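Local coordinates for probable oxidoreductase (Mycobacterium abscessus, PDB 4EYE), which is probably an oxidoreductase of the quinone oxidoreductase (zeta-crystallin) branch of the medium-chain dehydrogenase/reductase family, though its substrate is not established, at residues A[178-182]-A[183-187]; A[221-225]-A[226-230]. All coordinates share one frame; numbering follows the deposited sequence.

Interaction 1: residues A[178-182]-A[183-187]; sequences QIAKG and MGAKV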
# COMPACT_ATOMS: atom_id res chain seq x y z
N GLN A 178 3.59 8.01 -7.83
CA GLN A 178 2.54 8.98 -8.08
C GLN A 178 2.61 10.08 -7.03
O GLN A 178 2.44 11.26 -7.36
CB GLN A 178 1.16 8.33 -8.04
CG GLN A 178 0.88 7.37 -9.18
CD GLN A 178 -0.60 7.06 -9.25
OE1 GLN A 178 -1.20 6.59 -8.26
NE2 GLN A 178 -1.21 7.37 -10.37
N ILE A 179 2.88 9.72 -5.79
CA ILE A 179 3.00 10.73 -4.76
C ILE A 179 4.23 11.66 -4.96
O ILE A 179 4.13 12.86 -4.74
CB ILE A 179 2.99 10.15 -3.35
CG1 ILE A 179 1.63 9.46 -3.09
CG2 ILE A 179 3.28 11.27 -2.32
CD1 ILE A 179 1.51 8.66 -1.82
N ALA A 180 5.36 11.09 -5.33
CA ALA A 180 6.57 11.89 -5.60
C ALA A 180 6.30 12.88 -6.75
O ALA A 180 6.64 14.07 -6.64
CB ALA A 180 7.75 10.97 -5.94
N LYS A 181 5.66 12.41 -7.81
CA LYS A 181 5.33 13.28 -8.96
C LYS A 181 4.36 14.35 -8.49
O LYS A 181 4.52 15.52 -8.79
CB LYS A 181 4.74 12.49 -10.12
CG LYS A 181 5.71 11.58 -10.85
CD LYS A 181 6.96 12.28 -11.36
CE LYS A 181 6.70 13.31 -12.45
NZ LYS A 181 7.92 14.18 -12.59
N GLY A 182 3.39 13.93 -7.68
CA GLY A 182 2.44 14.84 -7.09
C GLY A 182 3.09 15.93 -6.25
O GLY A 182 2.58 17.04 -6.20
N MET A 183 4.20 15.60 -5.59
CA MET A 183 4.91 16.56 -4.76
C MET A 183 5.98 17.37 -5.52
O MET A 183 6.80 18.05 -4.91
CB MET A 183 5.55 15.86 -3.56
CG MET A 183 4.53 15.36 -2.56
SD MET A 183 5.31 14.44 -1.23
CE MET A 183 3.95 14.37 -0.09
N GLY A 184 6.00 17.27 -6.84
CA GLY A 184 6.96 18.06 -7.65
C GLY A 184 8.36 17.46 -7.77
O GLY A 184 9.30 18.18 -8.13
N ALA A 185 8.51 16.15 -7.50
CA ALA A 185 9.78 15.47 -7.69
C ALA A 185 9.95 14.90 -9.10
O ALA A 185 8.99 14.68 -9.83
CB ALA A 185 9.99 14.35 -6.67
N LYS A 186 11.20 14.64 -9.46
CA LYS A 186 11.52 13.80 -10.61
C LYS A 186 11.74 12.38 -10.12
O LYS A 186 12.29 12.19 -9.04
CB LYS A 186 12.78 14.31 -11.30
CG LYS A 186 13.20 13.52 -12.56
CD LYS A 186 14.38 14.16 -13.34
CE LYS A 186 14.85 13.25 -14.50
NZ LYS A 186 15.76 13.93 -15.48
N VAL A 187 11.25 11.42 -10.90
CA VAL A 187 11.26 10.04 -10.51
C VAL A 187 12.00 9.19 -11.54
O VAL A 187 11.66 9.16 -12.72
CB VAL A 187 9.82 9.45 -10.32
CG1 VAL A 187 9.91 7.96 -10.05
CG2 VAL A 187 9.07 10.13 -9.18
O HOH W 1 6.62 16.32 -10.56
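The amide of Ala185 reaches back to Ala180 O at 2.9 Å while Gly184 N bonds Lys181 O at 3.0 Å, the paired bonds of a Schellman motif that ends helix 171-182. Gly184 is its C-prime residue: with phi at 83°, a side chain there would jam against the preceding carbonyl oxygen, hence glycine. Met183 N still follows the helical pattern, bonding Ile179 O at 2.9 Å, and the thioether chain of Met183 runs alongside Ile179, its CE and SD against CG2. Past the turn, Val187 aims its CB back at the helix, and CG2 rests on Ala180 CB at 3.6 Å; the small methyl of Ala180 is consistent with so close an approach of the strand. Lys181 bends at both chi2 (-55°) and chi3 (-66°), which folds its methylenes over Val187 CG2 and lets NZ hydrogen-bond Ala185 O at 3.0 Å, in the carbonyl plane. A water bridges Lys181 O and Ala185 O, giving that second carbonyl another donor. The ammonium also forms a salt bridge with Asp206, whose carboxylate accepts the amide of Val187 as well. This return is the helix-to-strand half of the beta-alpha-beta unit 162-165, 171-182, 186-191: Ala185 touches Val163 and Val187 touches Val165 of the neighbouring strand 162-165, while Ile179 and Met183 pack on helix 143-154.

Interaction 2: residues A[221-225]-A[226-230]; sequences EATGG and AGVDM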
# COMPACT_ATOMS: atom_id res chain seq x y z
N GLU A 221 24.29 8.11 -13.98
CA GLU A 221 24.49 8.79 -15.26
C GLU A 221 23.24 9.58 -15.66
O GLU A 221 23.34 10.68 -16.19
CB GLU A 221 24.89 7.79 -16.37
CG GLU A 221 26.11 8.24 -17.18
CD GLU A 221 27.12 7.13 -17.37
OE1 GLU A 221 28.28 7.32 -16.96
OE2 GLU A 221 26.76 6.05 -17.89
N ALA A 222 22.07 9.00 -15.39
CA ALA A 222 20.80 9.69 -15.62
C ALA A 222 20.65 10.99 -14.80
O ALA A 222 19.87 11.86 -15.17
CB ALA A 222 19.61 8.75 -15.37
N THR A 223 21.42 11.14 -13.72
CA THR A 223 21.39 12.37 -12.93
C THR A 223 22.61 13.26 -13.20
O THR A 223 22.89 14.19 -12.43
CB THR A 223 21.34 12.09 -11.42
OG1 THR A 223 22.52 11.39 -11.00
CG2 THR A 223 20.07 11.25 -11.06
N GLY A 224 23.31 12.99 -14.31
CA GLY A 224 24.50 13.74 -14.63
C GLY A 224 25.60 13.55 -13.61
O GLY A 224 26.35 14.49 -13.34
N GLY A 225 25.69 12.34 -13.04
CA GLY A 225 26.71 12.01 -12.05
C GLY A 225 26.51 12.50 -10.61
O GLY A 225 27.32 12.20 -9.75
N ALA A 226 25.46 13.26 -10.35
CA ALA A 226 25.25 13.84 -9.00
C ALA A 226 24.60 12.85 -8.04
O ALA A 226 24.70 12.99 -6.81
CB ALA A 226 24.37 15.07 -9.10
N GLY A 227 23.92 11.85 -8.59
CA GLY A 227 23.21 10.89 -7.76
C GLY A 227 21.79 11.34 -7.43
O GLY A 227 21.38 12.45 -7.76
N VAL A 228 21.03 10.47 -6.79
CA VAL A 228 19.66 10.86 -6.45
C VAL A 228 19.60 11.42 -5.05
O VAL A 228 20.43 11.08 -4.21
CB VAL A 228 18.67 9.71 -6.60
CG1 VAL A 228 18.69 9.24 -8.04
CG2 VAL A 228 19.01 8.57 -5.63
N ASP A 229 18.59 12.22 -4.78
CA ASP A 229 18.42 12.80 -3.45
C ASP A 229 17.81 11.85 -2.46
O ASP A 229 18.08 11.94 -1.27
CB ASP A 229 17.55 14.02 -3.56
CG ASP A 229 18.17 15.05 -4.46
OD1 ASP A 229 19.28 15.51 -4.13
OD2 ASP A 229 17.54 15.41 -5.46
N MET A 230 16.99 10.95 -2.98
CA MET A 230 16.25 10.01 -2.19
C MET A 230 16.04 8.71 -2.92
O MET A 230 15.81 8.68 -4.13
CB MET A 230 14.87 10.60 -1.82
CG MET A 230 14.02 9.70 -0.91
SD MET A 230 12.45 10.51 -0.50
CE MET A 230 13.07 11.92 0.43
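Thr223 leans across the turn toward Gly227 and Val228, and its side chain makes both the hydrogen bond to Gly227 and the apolar touch on Val228. Its CB points toward the returning chain and lies 3.7 Å from Gly227 O. The first branch, OG1, sits between the backbone N and the carbonyl carbon (chi1 63°), and from there it accepts the amide of Gly227 at 2.8 Å. The N-H points to it at 137°, so the bond is short but bent. The same hydroxyl is hydrogen-bonded to Arg220 O, one turn back in the helix, and thus links the helix end to the outgoing chain. On the second branch, Thr223 CG2 lies 3.7 Å from Gly227 O and 3.9 Å from Val228 CG1, the two side chains crossing at about a right angle. Threonine suits the place because one residue offers a polar arm to the backbone and a methyl to the buried valine.

Helix 215-222 finishes here in a Schellman motif: Gly224 N bonds Glu221 O at 3.0 Å, Gly225 N bonds Arg220 O, and Gly224 is the C-prime residue. Overlapping it is a type I' turn from Thr223 to Ala226, with Gly224 and Gly225 at its two central positions. Both have positive phi, a conformation that glycine adopts easily. The turn is closed by a weak bond from Ala226 N to Thr223 O, long at 3.4 Å. Ala226 CB lies near that same carbonyl oxygen. Gly227, at phi 88°, has backbone angles that would press a side chain onto the carbonyl before it. From there the chain enters strand 228-233, where Val228 packs on Thr162 and Leu164 of strand 162-165.

How the interactions relate
Interactions 1 and 2 come in series along the chain, and both are helix-to-strand returns in the six-stranded parallel sheet of the Rossmann-type domain, which in this family normally holds the nicotinamide cofactor. Interaction 1 leads from helix 171-182 into strand 186-191, and interaction 2 from helix 215-222 into strand 228-233. These two strands flank strand 162-165 in the sheet, so the returns lie near one another: their centres are 16 Å apart and their nearest atoms about 5 Å, without touching. Both lie on the same side of the chain's centre, interaction 1 about 17 Å from it and interaction 2 about 27 Å, centre to centre.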